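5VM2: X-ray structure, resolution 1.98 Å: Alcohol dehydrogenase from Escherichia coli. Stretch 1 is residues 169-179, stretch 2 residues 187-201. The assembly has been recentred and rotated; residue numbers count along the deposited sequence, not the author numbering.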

# COMPACT_ATOMS: atom_id res chain seq x y z
N GLY A 169 22.89 -11.42 -0.45
CA GLY A 169 24.11 -10.79 -0.90
C GLY A 169 23.94 -9.37 -1.39
O GLY A 169 24.94 -8.74 -1.77
N LYS A 170 22.72 -8.84 -1.41
CA LYS A 170 22.47 -7.45 -1.77
C LYS A 170 22.21 -6.65 -0.50
O LYS A 170 21.29 -6.97 0.26
CB LYS A 170 21.29 -7.35 -2.74
CG LYS A 170 21.59 -8.02 -4.07
CD LYS A 170 20.56 -7.72 -5.13
CE LYS A 170 21.08 -8.14 -6.51
NZ LYS A 170 20.02 -8.14 -7.55
N LYS A 171 23.04 -5.65 -0.26
CA LYS A 171 22.86 -4.78 0.90
C LYS A 171 21.81 -3.74 0.57
O LYS A 171 21.86 -3.12 -0.49
CB LYS A 171 24.17 -4.10 1.28
CG LYS A 171 25.26 -5.06 1.72
CD LYS A 171 26.43 -4.32 2.33
CE LYS A 171 26.03 -3.65 3.63
NZ LYS A 171 25.85 -4.62 4.74
N ILE A 172 20.86 -3.55 1.48
CA ILE A 172 19.66 -2.76 1.20
C ILE A 172 19.54 -1.64 2.22
O ILE A 172 19.77 -1.84 3.42
CB ILE A 172 18.41 -3.67 1.20
CG1 ILE A 172 18.52 -4.67 0.04
CG2 ILE A 172 17.13 -2.85 1.08
CD1 ILE A 172 17.28 -5.45 -0.21
N ILE A 173 19.18 -0.45 1.73
CA ILE A 173 18.83 0.69 2.56
C ILE A 173 17.40 1.08 2.23
O ILE A 173 17.07 1.29 1.06
CB ILE A 173 19.77 1.89 2.33
CG1 ILE A 173 21.21 1.53 2.73
CG2 ILE A 173 19.28 3.09 3.12
CD1 ILE A 173 22.21 2.61 2.39
N ILE A 174 16.56 1.16 3.25
CA ILE A 174 15.18 1.58 3.10
C ILE A 174 15.03 2.94 3.77
O ILE A 174 15.21 3.06 4.99
CB ILE A 174 14.21 0.55 3.69
CG1 ILE A 174 14.30 -0.75 2.87
CG2 ILE A 174 12.79 1.09 3.70
CD1 ILE A 174 13.52 -1.87 3.44
N LEU A 175 14.72 3.96 2.98
CA LEU A 175 14.49 5.30 3.50
C LEU A 175 13.01 5.44 3.83
O LEU A 175 12.17 5.52 2.93
CB LEU A 175 14.94 6.36 2.49
CG LEU A 175 16.41 6.29 2.07
CD1 LEU A 175 16.73 7.40 1.07
CD2 LEU A 175 17.34 6.36 3.27
N GLY A 176 12.69 5.43 5.12
CA GLY A 176 11.30 5.51 5.54
C GLY A 176 10.86 4.25 6.24
O GLY A 176 10.99 3.14 5.70
N ALA A 177 10.34 4.40 7.46
CA ALA A 177 9.81 3.28 8.24
C ALA A 177 8.34 3.50 8.56
O ALA A 177 7.85 3.04 9.60
CB ALA A 177 10.63 3.08 9.51
N GLY A 178 7.63 4.22 7.70
CA GLY A 178 6.19 4.22 7.72
C GLY A 178 5.67 2.90 7.17
O GLY A 178 6.42 1.94 6.96
N CYS A 179 4.36 2.86 6.93
CA CYS A 179 3.72 1.61 6.51
C CYS A 179 4.42 0.98 5.31
O CYS A 179 4.83 -0.18 5.36
CB CYS A 179 2.24 1.86 6.19
SG CYS A 179 1.42 0.38 5.56
N ALA A 187 9.21 -7.48 2.79
CA ALA A 187 9.35 -8.08 1.47
C ALA A 187 10.81 -8.39 1.17
O ALA A 187 11.13 -9.48 0.67
CB ALA A 187 8.77 -7.16 0.40
N CYS A 188 11.72 -7.47 1.49
CA CYS A 188 13.15 -7.73 1.29
C CYS A 188 13.60 -8.95 2.08
O CYS A 188 14.40 -9.76 1.60
CB CYS A 188 13.98 -6.51 1.66
SG CYS A 188 13.78 -5.11 0.53
N LYS A 189 13.09 -9.10 3.31
CA LYS A 189 13.42 -10.29 4.10
C LYS A 189 12.91 -11.56 3.43
O LYS A 189 13.62 -12.57 3.38
CB LYS A 189 12.82 -10.17 5.50
CG LYS A 189 13.40 -9.06 6.35
CD LYS A 189 13.64 -9.53 7.78
CE LYS A 189 12.32 -9.78 8.50
NZ LYS A 189 12.39 -10.96 9.42
N CYS A 190 11.68 -11.53 2.90
CA CYS A 190 11.12 -12.71 2.26
C CYS A 190 11.91 -13.09 1.01
O CYS A 190 11.94 -14.27 0.64
CB CYS A 190 9.66 -12.46 1.90
SG CYS A 190 8.58 -12.39 3.35
N LEU A 191 12.55 -12.13 0.36
CA LEU A 191 13.38 -12.40 -0.81
C LEU A 191 14.82 -12.73 -0.44
O LEU A 191 15.66 -12.87 -1.34
CB LEU A 191 13.33 -11.21 -1.78
CG LEU A 191 12.22 -11.27 -2.82
CD1 LEU A 191 10.86 -10.99 -2.18
CD2 LEU A 191 12.49 -10.30 -3.95
N GLY A 192 15.12 -12.88 0.85
CA GLY A 192 16.39 -13.43 1.28
C GLY A 192 17.48 -12.43 1.61
O GLY A 192 18.59 -12.86 1.97
N ALA A 193 17.22 -11.13 1.51
CA ALA A 193 18.23 -10.15 1.89
C ALA A 193 18.51 -10.27 3.38
O ALA A 193 17.60 -10.46 4.19
CB ALA A 193 17.76 -8.74 1.54
N THR A 194 19.79 -10.16 3.75
CA THR A 194 20.23 -10.33 5.13
C THR A 194 20.79 -9.06 5.76
O THR A 194 20.96 -9.02 6.98
CB THR A 194 21.30 -11.42 5.22
OG1 THR A 194 22.45 -11.03 4.46
CG2 THR A 194 20.76 -12.75 4.69
N GLU A 195 21.09 -8.03 4.96
CA GLU A 195 21.65 -6.77 5.47
C GLU A 195 20.73 -5.66 5.00
O GLU A 195 20.76 -5.26 3.83
CB GLU A 195 23.08 -6.56 4.99
CG GLU A 195 24.04 -7.70 5.33
CD GLU A 195 24.48 -7.67 6.78
OE1 GLU A 195 24.62 -6.56 7.34
OE2 GLU A 195 24.67 -8.76 7.37
N ILE A 196 19.89 -5.16 5.91
CA ILE A 196 18.88 -4.15 5.60
C ILE A 196 18.99 -3.04 6.63
O ILE A 196 18.73 -3.28 7.81
CB ILE A 196 17.45 -4.73 5.61
CG1 ILE A 196 17.38 -6.05 4.82
CG2 ILE A 196 16.47 -3.72 5.05
CD1 ILE A 196 16.01 -6.70 4.87
N ALA A 197 19.33 -1.84 6.18
CA ALA A 197 19.32 -0.66 7.02
C ALA A 197 18.04 0.13 6.75
O ALA A 197 17.63 0.27 5.60
CB ALA A 197 20.55 0.21 6.77
N VAL A 198 17.41 0.61 7.82
CA VAL A 198 16.17 1.37 7.72
C VAL A 198 16.36 2.72 8.39
O VAL A 198 16.83 2.79 9.54
CB VAL A 198 14.98 0.61 8.35
CG1 VAL A 198 13.74 1.49 8.35
CG2 VAL A 198 14.73 -0.69 7.61
N VAL A 199 16.00 3.79 7.68
CA VAL A 199 16.22 5.16 8.11
C VAL A 199 14.87 5.84 8.29
O VAL A 199 14.03 5.80 7.38
CB VAL A 199 17.08 5.93 7.09
CG1 VAL A 199 17.34 7.35 7.57
CG2 VAL A 199 18.38 5.20 6.81
N ASP A 200 14.67 6.48 9.43
CA ASP A 200 13.52 7.34 9.64
C ASP A 200 13.89 8.39 10.68
O ASP A 200 15.06 8.52 11.07
CB ASP A 200 12.28 6.53 10.06
CG ASP A 200 11.00 7.34 9.98
OD1 ASP A 200 10.10 6.97 9.19
OD2 ASP A 200 10.89 8.36 10.69
N VAL A 201 12.90 9.15 11.15
CA VAL A 201 13.12 10.21 12.13
C VAL A 201 12.29 10.03 13.39
O VAL A 201 12.41 10.85 14.30
CB VAL A 201 12.85 11.60 11.51
CG1 VAL A 201 13.88 11.91 10.43
CG2 VAL A 201 11.43 11.69 10.97
O HOH W 1 23.22 -12.29 2.04
O HOH W 2 21.57 -8.93 2.10

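What fills the apolar centre of the contact? On one face of the two-stranded parallel pairing, Ile172, Ile174, Ile196 and Val198 lie together, buried. Ile174 CD1 comes within 3.8 Å of Ile196 CG2, and Ile174 CB lies 4.1 Å from Val198 CG2. Ile172 and Ile174 both adopt the m,t rotamer, as does Ile173 on the other face. The CD1 of Ile172 reaches Cys188 SG at 3.6 Å and Ala193 CB at 3.8 Å, so the last turn of the helix and the loop after it cover the face that carries Ile172. Small Cys188 and Ala193 suit this site: the CA-to-CB bonds of both point toward the first stretch, and their short side chains leave room for the end of Ile172.

What occupies the other face? Ile173, Leu175, Ala197 and Val199 do, and they too are buried. Leu175 CD2 packs 3.9 Å from Val199 CB, while Ile173 CG1 stands a looser 4.3 Å from Ala197 CB. Beta-branched Ile173 and Val199 are at home in an extended strand.

How are the backbones joined between these layers? Hydrogen bonds alternate in the parallel pattern: Ile172 N to Glu195 O (2.9 Å), Ala197 N to Ile172 O (2.8 Å), Ile174 N to Ala197 O (2.7 Å), Val199 N to Ile174 O (2.9 Å) and Gly176 N to Val199 O (2.7 Å). Gly176 has backbone angles that call for glycine.

What closes the polar edges? Beyond Gly176, Ala177 N donates to Asp200 OD1 at 3.1 Å, and Ala177 CB rests 3.7 Å from Val198 CG1. At the opposite end, Lys171 folds its chain through two p torsions, bringing NZ 3.5 Å from Glu195 OE1 in a salt bridge. Two waters finish this end: one bonds Gly169 N (2.7 Å) and Thr194 OG1 (2.8 Å), the other Lys170 O and Thr194 N (both 2.7 Å).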